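Local coordinates for tRNA (cytosine(72)-C(5))-methyltransferase (Pyrococcus horikoshii, PDB 5ZVE), which methylates the C5 position of cytosine 72 in several tRNAs, using S-adenosyl-L-methionine as the methyl donor, at residues 17-28 against 362-370; 73-82 against 160-168. All coordinates share one frame; numbering follows the deposited sequence.

Interaction 1. Residues 17-28 against 362-370; sequences FGKEEANKIMKK and QRFYPHKHL
Ile25 and His367 mark the closest backbone approach, their CA atoms 5.8 Å apart, where helix 19-29 meets the short helix 366-369. His367 is the knob in a hole formed by Glu21, Lys24, Ile25 and Lys28: a flat ring with an N-H at its edge can both fill the hole and donate to Glu21. With CG between the backbone N and the carbonyl carbon (chi1 65°), His367 NE2 gives Glu21 OE1 a nearly straight hydrogen bond (2.8 Å, 167°), in the ring plane but from above the carboxylate plane. Glu21 also has Lys24 and Lys368 as more distant ionic neighbours. Ile25 CG1 packs 3.3 Å from His367 CE1, close to ND1, a buried nitrogen with no polar partner. Replacing His367 by an alanine is likely to leave Glu21 OE1 without this donor and to open a gap beside Ile25. Nearer the helix start, Tyr365 turns its edge to the Phe17 face, centroids 5.8 Å apart, planes at 90°; rigid, apolar Pro366 lies on Lys28 CB. Arg363 NH1 lies at the Phe17 edge, its NE salt-bridged to Glu331. Helix 19-29 of the ferredoxin-like region thus packs knob-into-hole on helix 366-369, which follows strand 361-364 of the RsmB/F methyltransferase fold.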
loop_
_atom_site.group_PDB
_atom_site.type_symbol
_atom_site.label_atom_id
_atom_site.label_comp_id
_atom_site.label_asym_id
_atom_site.label_seq_id
_atom_site.Cartn_x
_atom_site.Cartn_y
_atom_site.Cartn_z
ATOM N N PHE A 17 3.522 -18.212 -12.269
ATOM C CA PHE A 17 3.197 -18.842 -10.995
ATOM C C PHE A 17 2.621 -20.244 -11.149
ATOM O O PHE A 17 2.604 -21.019 -10.195
ATOM C CB PHE A 17 2.195 -17.982 -10.214
ATOM C CG PHE A 17 2.655 -16.576 -9.960
ATOM C CD1 PHE A 17 3.771 -16.325 -9.182
ATOM C CD2 PHE A 17 1.953 -15.500 -10.484
ATOM C CE1 PHE A 17 4.189 -15.031 -8.941
ATOM C CE2 PHE A 17 2.364 -14.202 -10.245
ATOM C CZ PHE A 17 3.483 -13.968 -9.471
ATOM N N GLY A 18 2.149 -20.573 -12.345
ATOM C CA GLY A 18 1.402 -21.803 -12.527
ATOM C C GLY A 18 -0.079 -21.493 -12.433
ATOM O O GLY A 18 -0.464 -20.586 -11.701
ATOM N N LYS A 19 -0.902 -22.233 -13.171
ATOM C CA LYS A 19 -2.338 -21.969 -13.246
ATOM C C LYS A 19 -3.042 -21.883 -11.892
ATOM O O LYS A 19 -3.800 -20.947 -11.633
ATOM C CB LYS A 19 -3.027 -23.057 -14.067
ATOM C CG LYS A 19 -4.412 -22.677 -14.560
ATOM C CD LYS A 19 -5.073 -23.850 -15.258
ATOM C CE LYS A 19 -6.454 -23.491 -15.769
ATOM N NZ LYS A 19 -7.106 -24.670 -16.394
ATOM N N GLU A 20 -2.791 -22.866 -11.035
ATOM C CA GLU A 20 -3.468 -22.939 -9.749
ATOM C C GLU A 20 -3.146 -21.736 -8.874
ATOM O O GLU A 20 -4.049 -21.040 -8.407
ATOM C CB GLU A 20 -3.099 -24.233 -9.026
ATOM C CG GLU A 20 -3.807 -24.405 -7.696
ATOM C CD GLU A 20 -3.531 -25.751 -7.061
ATOM O OE1 GLU A 20 -2.507 -26.378 -7.414
ATOM O OE2 GLU A 20 -4.333 -26.175 -6.199
ATOM N N GLU A 21 -1.859 -21.491 -8.659
ATOM C CA GLU A 21 -1.428 -20.374 -7.828
ATOM C C GLU A 21 -1.852 -19.032 -8.414
ATOM O O GLU A 21 -2.249 -18.130 -7.674
ATOM C CB GLU A 21 0.087 -20.412 -7.634
ATOM C CG GLU A 21 0.544 -21.594 -6.813
ATOM C CD GLU A 21 0.142 -21.464 -5.360
ATOM O OE1 GLU A 21 0.667 -20.556 -4.682
ATOM O OE2 GLU A 21 -0.707 -22.259 -4.899
ATOM N N ALA A 22 -1.764 -18.909 -9.737
ATOM C CA ALA A 22 -2.187 -17.696 -10.430
ATOM C C ALA A 22 -3.659 -17.397 -10.169
ATOM O O ALA A 22 -4.041 -16.243 -9.975
ATOM C CB ALA A 22 -1.936 -17.817 -11.926
ATOM N N ASN A 23 -4.482 -18.439 -10.175
ATOM C CA ASN A 23 -5.913 -18.268 -9.946
ATOM C C ASN A 23 -6.209 -17.875 -8.501
ATOM O O ASN A 23 -7.104 -17.068 -8.242
ATOM C CB ASN A 23 -6.678 -19.544 -10.316
ATOM C CG ASN A 23 -6.911 -19.673 -11.817
ATOM O OD1 ASN A 23 -7.044 -18.676 -12.526
ATOM N ND2 ASN A 23 -6.961 -20.906 -12.302
ATOM N N LYS A 24 -5.450 -18.444 -7.567
ATOM C CA LYS A 24 -5.596 -18.121 -6.147
ATOM C C LYS A 24 -5.167 -16.691 -5.852
ATOM O O LYS A 24 -5.753 -16.022 -5.007
ATOM C CB LYS A 24 -4.782 -19.084 -5.280
ATOM C CG LYS A 24 -5.350 -20.486 -5.183
ATOM C CD LYS A 24 -4.325 -21.452 -4.608
ATOM C CE LYS A 24 -4.882 -22.863 -4.530
ATOM N NZ LYS A 24 -3.869 -23.832 -4.030
ATOM N N ILE A 25 -4.130 -16.233 -6.544
ATOM C CA ILE A 25 -3.609 -14.886 -6.346
ATOM C C ILE A 25 -4.596 -13.849 -6.882
ATOM O O ILE A 25 -4.928 -12.878 -6.200
ATOM C CB ILE A 25 -2.243 -14.708 -7.030
ATOM C CG1 ILE A 25 -1.145 -15.386 -6.209
ATOM C CG2 ILE A 25 -1.927 -13.230 -7.237
ATOM C CD1 ILE A 25 0.052 -15.829 -7.030
ATOM N N MET A 26 -5.082 -14.070 -8.097
ATOM C CA MET A 26 -6.025 -13.142 -8.708
ATOM C C MET A 26 -7.338 -13.087 -7.935
ATOM O O MET A 26 -7.913 -12.016 -7.763
ATOM C CB MET A 26 -6.277 -13.522 -10.165
ATOM C CG MET A 26 -5.178 -13.071 -11.102
ATOM S SD MET A 26 -5.522 -13.435 -12.832
ATOM C CE MET A 26 -5.428 -15.222 -12.845
ATOM N N LYS A 27 -7.801 -14.238 -7.461
ATOM C CA LYS A 27 -9.020 -14.290 -6.660
ATOM C C LYS A 27 -8.899 -13.435 -5.403
ATOM O O LYS A 27 -9.802 -12.670 -5.072
ATOM C CB LYS A 27 -9.361 -15.729 -6.273
ATOM C CG LYS A 27 -10.644 -15.841 -5.455
ATOM C CD LYS A 27 -10.900 -17.264 -4.989
ATOM C CE LYS A 27 -11.888 -17.296 -3.826
ATOM N NZ LYS A 27 -12.017 -18.663 -3.236
ATOM N N LYS A 28 -7.783 -13.581 -4.696
ATOM C CA LYS A 28 -7.576 -12.847 -3.454
ATOM C C LYS A 28 -7.270 -11.374 -3.706
ATOM O O LYS A 28 -7.651 -10.517 -2.908
ATOM C CB LYS A 28 -6.457 -13.493 -2.636
ATOM C CG LYS A 28 -6.868 -14.814 -2.007
ATOM C CD LYS A 28 -8.316 -14.758 -1.531
ATOM C CE LYS A 28 -8.724 -16.037 -0.820
ATOM N NZ LYS A 28 -10.150 -15.991 -0.389
ATOM N N GLN A 362 12.578 -11.591 -0.484
ATOM C CA GLN A 362 11.371 -11.976 0.228
ATOM C C GLN A 362 10.116 -11.505 -0.497
ATOM O O GLN A 362 9.935 -10.312 -0.735
ATOM C CB GLN A 362 11.402 -11.416 1.653
ATOM C CG GLN A 362 10.257 -11.891 2.529
ATOM C CD GLN A 362 10.381 -11.436 3.967
ATOM O OE1 GLN A 362 9.615 -11.866 4.824
ATOM N NE2 GLN A 362 11.339 -10.557 4.238
ATOM N N ARG A 363 9.245 -12.449 -0.833
ATOM C CA ARG A 363 7.994 -12.116 -1.504
ATOM C C ARG A 363 6.801 -12.327 -0.590
ATOM O O ARG A 363 6.802 -13.216 0.258
ATOM C CB ARG A 363 7.811 -12.947 -2.775
ATOM C CG ARG A 363 8.303 -12.270 -4.050
ATOM C CD ARG A 363 8.103 -13.179 -5.245
ATOM N NE ARG A 363 8.436 -12.535 -6.511
ATOM C CZ ARG A 363 7.537 -11.990 -7.326
ATOM N NH1 ARG A 363 6.248 -11.998 -6.999
ATOM N NH2 ARG A 363 7.925 -11.432 -8.465
ATOM N N PHE A 364 5.782 -11.497 -0.782
ATOM C CA PHE A 364 4.514 -11.655 -0.098
ATOM C C PHE A 364 3.413 -11.898 -1.120
ATOM O O PHE A 364 3.387 -11.274 -2.182
ATOM C CB PHE A 364 4.198 -10.428 0.759
ATOM C CG PHE A 364 5.093 -10.278 1.962
ATOM C CD1 PHE A 364 6.286 -9.581 1.875
ATOM C CD2 PHE A 364 4.732 -10.832 3.180
ATOM C CE1 PHE A 364 7.109 -9.442 2.982
ATOM C CE2 PHE A 364 5.548 -10.696 4.295
ATOM C CZ PHE A 364 6.740 -10.000 4.194
ATOM N N TYR A 365 2.531 -12.839 -0.804
ATOM C CA TYR A 365 1.408 -13.181 -1.664
ATOM C C TYR A 365 0.108 -13.019 -0.895
ATOM O O TYR A 365 0.058 -13.322 0.296
ATOM C CB TYR A 365 1.535 -14.612 -2.179
ATOM C CG TYR A 365 2.715 -14.841 -3.093
ATOM C CD1 TYR A 365 2.643 -14.514 -4.440
ATOM C CD2 TYR A 365 3.896 -15.394 -2.612
ATOM C CE1 TYR A 365 3.717 -14.728 -5.287
ATOM C CE2 TYR A 365 4.978 -15.613 -3.451
ATOM C CZ TYR A 365 4.879 -15.277 -4.786
ATOM O OH TYR A 365 5.942 -15.489 -5.634
ATOM N N PRO A 366 -0.954 -12.547 -1.573
ATOM C CA PRO A 366 -2.236 -12.328 -0.890
ATOM C C PRO A 366 -2.872 -13.609 -0.343
ATOM O O PRO A 366 -3.467 -13.580 0.734
ATOM C CB PRO A 366 -3.118 -11.705 -1.986
ATOM C CG PRO A 366 -2.497 -12.129 -3.272
ATOM C CD PRO A 366 -1.016 -12.196 -3.001
ATOM N N HIS A 367 -2.748 -14.714 -1.069
ATOM C CA HIS A 367 -3.384 -15.960 -0.654
ATOM C C HIS A 367 -2.575 -16.692 0.411
ATOM O O HIS A 367 -3.118 -17.492 1.163
ATOM C CB HIS A 367 -3.620 -16.870 -1.866
ATOM C CG HIS A 367 -2.365 -17.355 -2.523
ATOM N ND1 HIS A 367 -1.391 -16.502 -2.996
ATOM C CD2 HIS A 367 -1.936 -18.609 -2.803
ATOM C CE1 HIS A 367 -0.408 -17.210 -3.525
ATOM N NE2 HIS A 367 -0.715 -18.490 -3.424
ATOM N N LYS A 368 -1.276 -16.426 0.475
ATOM C CA LYS A 368 -0.430 -17.071 1.477
ATOM C C LYS A 368 -0.275 -16.257 2.763
ATOM O O LYS A 368 -0.249 -16.823 3.851
ATOM C CB LYS A 368 0.956 -17.373 0.895
ATOM C CG LYS A 368 0.960 -18.391 -0.234
ATOM C CD LYS A 368 2.381 -18.702 -0.688
ATOM C CE LYS A 368 2.408 -19.851 -1.688
ATOM N NZ LYS A 368 3.774 -20.078 -2.240
ATOM N N HIS A 369 -0.162 -14.938 2.647
ATOM C CA HIS A 369 0.194 -14.127 3.809
ATOM C C HIS A 369 -0.857 -13.099 4.201
ATOM O O HIS A 369 -0.659 -12.352 5.162
ATOM C CB HIS A 369 1.526 -13.422 3.557
ATOM C CG HIS A 369 2.573 -14.317 2.983
ATOM N ND1 HIS A 369 3.092 -14.144 1.715
ATOM C CD2 HIS A 369 3.197 -15.407 3.494
ATOM C CE1 HIS A 369 3.990 -15.081 1.476
ATOM N NE2 HIS A 369 4.073 -15.861 2.541
ATOM N N LEU A 370 -1.957 -13.052 3.451
ATOM C CA LEU A 370 -3.101 -12.212 3.800
ATOM C C LEU A 370 -2.758 -10.730 3.637
ATOM O O LEU A 370 -3.389 -9.857 4.238
ATOM C CB LEU A 370 -3.565 -12.514 5.230
ATOM C CG LEU A 370 -4.513 -13.690 5.477
ATOM C CD1 LEU A 370 -4.162 -14.917 4.648
ATOM C CD2 LEU A 370 -4.520 -14.036 6.968
#

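Interaction 2. Residues 73-82 against 160-168; sequences FVREGPNFSD and LPKFKLPSL
Leu160 splits its two methyl groups between partners: CD1 lies against Asn79 CB and CD2 against the Phe80 ring, whose edge also meets the Leu160 carbonyl oxygen. Pro161 offers its own carbonyl, and Asn79 ND2 donates to that O at 2.6 Å, close to the plane of its amide. Lys162 O accepts from Asn79 N at 2.9 Å, while the lysine's aliphatic chain, bent at chi2 and chi3, crosses Phe80 at about a right angle, CD 3.4 Å from CE1, and delivers NZ to Asp82 OD1 in a salt bridge of 2.5 Å. A lysine suits this place, greasy along its length and charged at its end. Phe163 CE1 lies over the centre of one face of the Arg75 guanidinium, 3.5 Å above its plane, the two planes inclined at 44°, and the ring runs alongside Pro78, which follows a cis peptide bond. Arg75 NH2 is held by the Pro32 carbonyl and by a salt bridge to Glu31. The backbone angles of Gly77 alone call for glycine, since a CB would jam against the preceding carbonyl O; it would also hit Phe163 and the Lys162 carbonyl. Lys164 makes the one antiparallel bridge, a hydrogen-bonded pair with Glu76 (Glu76 N to Lys164 O 3.0 Å, Lys164 N to Glu76 O 2.7 Å). A water joins Lys164 O to Val74 O. Leu165 CD2 covers Arg75 CB, Pro166 CG makes an off-centre CH-pi contact with Phe73, and Leu168 meets that ring's far end. Directional backbone and amide bonds, one salt bridge and apolar packing together suggest a fixed register.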
loop_
_atom_site.group_PDB
_atom_site.type_symbol
_atom_site.label_atom_id
_atom_site.label_comp_id
_atom_site.label_asym_id
_atom_site.label_seq_id
_atom_site.Cartn_x
_atom_site.Cartn_y
_atom_site.Cartn_z
ATOM N N PHE A 73 -6.356 -5.314 12.203
ATOM C CA PHE A 73 -7.774 -5.540 12.405
ATOM C C PHE A 73 -8.244 -6.613 11.444
ATOM O O PHE A 73 -7.819 -6.653 10.288
ATOM C CB PHE A 73 -8.572 -4.251 12.197
ATOM C CG PHE A 73 -8.103 -3.103 13.044
ATOM C CD1 PHE A 73 -7.050 -2.303 12.636
ATOM C CD2 PHE A 73 -8.717 -2.829 14.259
ATOM C CE1 PHE A 73 -6.618 -1.248 13.420
ATOM C CE2 PHE A 73 -8.292 -1.778 15.045
ATOM C CZ PHE A 73 -7.238 -0.986 14.628
ATOM N N VAL A 74 -9.096 -7.504 11.928
ATOM C CA VAL A 74 -9.588 -8.576 11.084
ATOM C C VAL A 74 -10.707 -8.032 10.200
ATOM O O VAL A 74 -11.611 -7.335 10.668
ATOM C CB VAL A 74 -10.089 -9.774 11.913
ATOM C CG1 VAL A 74 -10.648 -10.850 11.000
ATOM C CG2 VAL A 74 -8.952 -10.342 12.757
ATOM N N ARG A 75 -10.645 -8.377 8.922
ATOM C CA ARG A 75 -11.612 -7.912 7.939
ATOM C C ARG A 75 -12.940 -8.656 8.074
ATOM O O ARG A 75 -12.968 -9.825 8.451
ATOM C CB ARG A 75 -11.025 -8.084 6.537
ATOM C CG ARG A 75 -11.976 -7.800 5.400
ATOM C CD ARG A 75 -12.292 -9.087 4.668
ATOM N NE ARG A 75 -11.467 -9.265 3.486
ATOM C CZ ARG A 75 -11.332 -10.413 2.830
ATOM N NH1 ARG A 75 -11.955 -11.503 3.255
ATOM N NH2 ARG A 75 -10.570 -10.468 1.746
ATOM N N GLU A 76 -14.037 -7.969 7.773
ATOM C CA GLU A 76 -15.359 -8.586 7.779
ATOM C C GLU A 76 -15.870 -8.748 6.349
ATOM O O GLU A 76 -15.720 -7.850 5.522
ATOM C CB GLU A 76 -16.337 -7.744 8.601
ATOM C CG GLU A 76 -15.956 -7.640 10.076
ATOM C CD GLU A 76 -16.845 -6.682 10.851
ATOM O OE1 GLU A 76 -17.753 -6.079 10.244
ATOM O OE2 GLU A 76 -16.622 -6.522 12.070
ATOM N N GLY A 77 -16.456 -9.904 6.056
ATOM C CA GLY A 77 -17.009 -10.170 4.738
ATOM C C GLY A 77 -16.444 -11.427 4.098
ATOM O O GLY A 77 -15.524 -12.046 4.644
ATOM N N PRO A 78 -16.961 -11.799 2.915
ATOM C CA PRO A 78 -17.949 -11.053 2.127
ATOM C C PRO A 78 -19.359 -11.134 2.700
ATOM O O PRO A 78 -19.809 -12.203 3.110
ATOM C CB PRO A 78 -17.880 -11.727 0.755
ATOM C CG PRO A 78 -17.453 -13.121 1.054
ATOM C CD PRO A 78 -16.514 -13.021 2.222
ATOM N N ASN A 79 -20.040 -9.994 2.724
ATOM C CA ASN A 79 -21.361 -9.899 3.331
ATOM C C ASN A 79 -22.478 -10.353 2.400
ATOM O O ASN A 79 -23.626 -10.472 2.818
ATOM C CB ASN A 79 -21.612 -8.468 3.795
ATOM C CG ASN A 79 -20.714 -8.073 4.941
ATOM O OD1 ASN A 79 -20.393 -8.894 5.799
ATOM N ND2 ASN A 79 -20.291 -6.816 4.959
ATOM N N PHE A 80 -22.140 -10.600 1.140
ATOM C CA PHE A 80 -23.076 -11.229 0.222
ATOM C C PHE A 80 -22.334 -11.986 -0.874
ATOM O O PHE A 80 -21.137 -11.781 -1.091
ATOM C CB PHE A 80 -24.040 -10.202 -0.385
ATOM C CG PHE A 80 -23.377 -8.950 -0.881
ATOM C CD1 PHE A 80 -22.813 -8.903 -2.146
ATOM C CD2 PHE A 80 -23.356 -7.806 -0.099
ATOM C CE1 PHE A 80 -22.215 -7.750 -2.611
ATOM C CE2 PHE A 80 -22.763 -6.649 -0.557
ATOM C CZ PHE A 80 -22.189 -6.619 -1.816
ATOM N N SER A 81 -23.053 -12.873 -1.551
ATOM C CA SER A 81 -22.463 -13.735 -2.567
ATOM C C SER A 81 -22.040 -12.950 -3.805
ATOM O O SER A 81 -22.535 -11.853 -4.062
ATOM C CB SER A 81 -23.447 -14.840 -2.957
ATOM O OG SER A 81 -22.880 -15.706 -3.924
ATOM N N ASP A 82 -21.119 -13.524 -4.571
ATOM C CA ASP A 82 -20.598 -12.863 -5.759
ATOM C C ASP A 82 -21.657 -12.754 -6.852
ATOM O O ASP A 82 -21.579 -11.875 -7.708
ATOM C CB ASP A 82 -19.374 -13.609 -6.287
ATOM C CG ASP A 82 -18.151 -13.401 -5.418
ATOM O OD1 ASP A 82 -18.281 -12.766 -4.350
ATOM O OD2 ASP A 82 -17.062 -13.878 -5.798
ATOM N N LEU A 160 -24.625 -2.413 4.299
ATOM C CA LEU A 160 -24.144 -3.727 3.903
ATOM C C LEU A 160 -23.082 -3.613 2.820
ATOM O O LEU A 160 -23.350 -3.868 1.645
ATOM C CB LEU A 160 -25.299 -4.603 3.415
ATOM C CG LEU A 160 -24.954 -6.088 3.275
ATOM C CD1 LEU A 160 -24.709 -6.717 4.647
ATOM C CD2 LEU A 160 -26.059 -6.811 2.528
ATOM N N PRO A 161 -21.868 -3.213 3.214
ATOM C CA PRO A 161 -20.743 -3.216 2.280
ATOM C C PRO A 161 -20.352 -4.647 1.934
ATOM O O PRO A 161 -20.639 -5.549 2.709
ATOM C CB PRO A 161 -19.638 -2.507 3.061
ATOM C CG PRO A 161 -19.946 -2.829 4.486
ATOM C CD PRO A 161 -21.452 -2.830 4.576
ATOM N N LYS A 162 -19.723 -4.855 0.787
ATOM C CA LYS A 162 -19.260 -6.185 0.430
ATOM C C LYS A 162 -18.243 -6.677 1.469
ATOM O O LYS A 162 -18.295 -7.822 1.917
ATOM C CB LYS A 162 -18.660 -6.170 -0.972
ATOM C CG LYS A 162 -17.966 -7.445 -1.370
ATOM C CD LYS A 162 -18.925 -8.480 -1.895
ATOM C CE LYS A 162 -18.277 -9.280 -3.010
ATOM N NZ LYS A 162 -18.938 -10.599 -3.196
ATOM N N PHE A 163 -17.332 -5.790 1.857
ATOM C CA PHE A 163 -16.374 -6.065 2.922
ATOM C C PHE A 163 -16.333 -4.892 3.885
ATOM O O PHE A 163 -16.694 -3.773 3.524
ATOM C CB PHE A 163 -14.966 -6.316 2.372
ATOM C CG PHE A 163 -14.854 -7.534 1.503
ATOM C CD1 PHE A 163 -14.642 -8.785 2.065
ATOM C CD2 PHE A 163 -14.937 -7.426 0.124
ATOM C CE1 PHE A 163 -14.529 -9.910 1.267
ATOM C CE2 PHE A 163 -14.817 -8.548 -0.684
ATOM C CZ PHE A 163 -14.618 -9.792 -0.112
ATOM N N LYS A 164 -15.889 -5.150 5.108
ATOM C CA LYS A 164 -15.770 -4.098 6.103
ATOM C C LYS A 164 -14.389 -4.066 6.751
ATOM O O LYS A 164 -13.964 -5.030 7.382
ATOM C CB LYS A 164 -16.840 -4.266 7.180
ATOM C CG LYS A 164 -16.796 -3.217 8.275
ATOM C CD LYS A 164 -16.812 -1.817 7.711
ATOM C CE LYS A 164 -16.890 -0.782 8.824
ATOM N NZ LYS A 164 -16.657 0.596 8.301
ATOM N N LEU A 165 -13.700 -2.943 6.569
ATOM C CA LEU A 165 -12.478 -2.630 7.293
ATOM C C LEU A 165 -12.770 -1.409 8.151
ATOM O O LEU A 165 -13.565 -0.562 7.762
ATOM C CB LEU A 165 -11.313 -2.351 6.340
ATOM C CG LEU A 165 -10.747 -3.503 5.507
ATOM C CD1 LEU A 165 -9.607 -3.015 4.630
ATOM C CD2 LEU A 165 -10.271 -4.615 6.412
ATOM N N PRO A 166 -12.146 -1.324 9.333
ATOM C CA PRO A 166 -12.381 -0.164 10.200
ATOM C C PRO A 166 -11.938 1.141 9.545
ATOM O O PRO A 166 -10.940 1.152 8.828
ATOM C CB PRO A 166 -11.529 -0.474 11.439
ATOM C CG PRO A 166 -10.474 -1.403 10.944
ATOM C CD PRO A 166 -11.145 -2.244 9.896
ATOM N N SER A 167 -12.682 2.217 9.777
ATOM C CA SER A 167 -12.246 3.550 9.366
ATOM C C SER A 167 -11.525 4.216 10.529
ATOM O O SER A 167 -12.107 4.415 11.596
ATOM C CB SER A 167 -13.428 4.401 8.916
ATOM O OG SER A 167 -14.319 4.604 9.994
ATOM N N LEU A 168 -10.254 4.547 10.329
ATOM C CA LEU A 168 -9.426 5.053 11.415
ATOM C C LEU A 168 -9.063 6.522 11.248
ATOM O O LEU A 168 -8.563 7.152 12.180
ATOM C CB LEU A 168 -8.151 4.223 11.525
ATOM C CG LEU A 168 -8.358 2.710 11.501
ATOM C CD1 LEU A 168 -7.026 2.011 11.324
ATOM C CD2 LEU A 168 -9.043 2.240 12.768
HETATM O O HOH W 1 -13.166 -5.031 9.972
#

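Along the chain the segments come in the order 17-28, 73-82, 160-168, 362-370, so interaction 2 closes within the span bridged by interaction 1. Their centres lie about 20 Å apart and their nearest atoms about 5 Å, without touching. Interaction 1 joins helix 19-29 to the short helix 366-369 that follows strand 361-364 of the methyltransferase sheet; interaction 2 joins the exit of strand 70-74, in the four-stranded antiparallel sheet, to the exit of strand 154-161, in the PUA sheet. Glu31, just after helix 19-29, comes near both: it forms a salt bridge with Arg75 and a long, weak ion pair with Lys28. The N-terminal region therefore touches both the methyltransferase domain and the PUA domain.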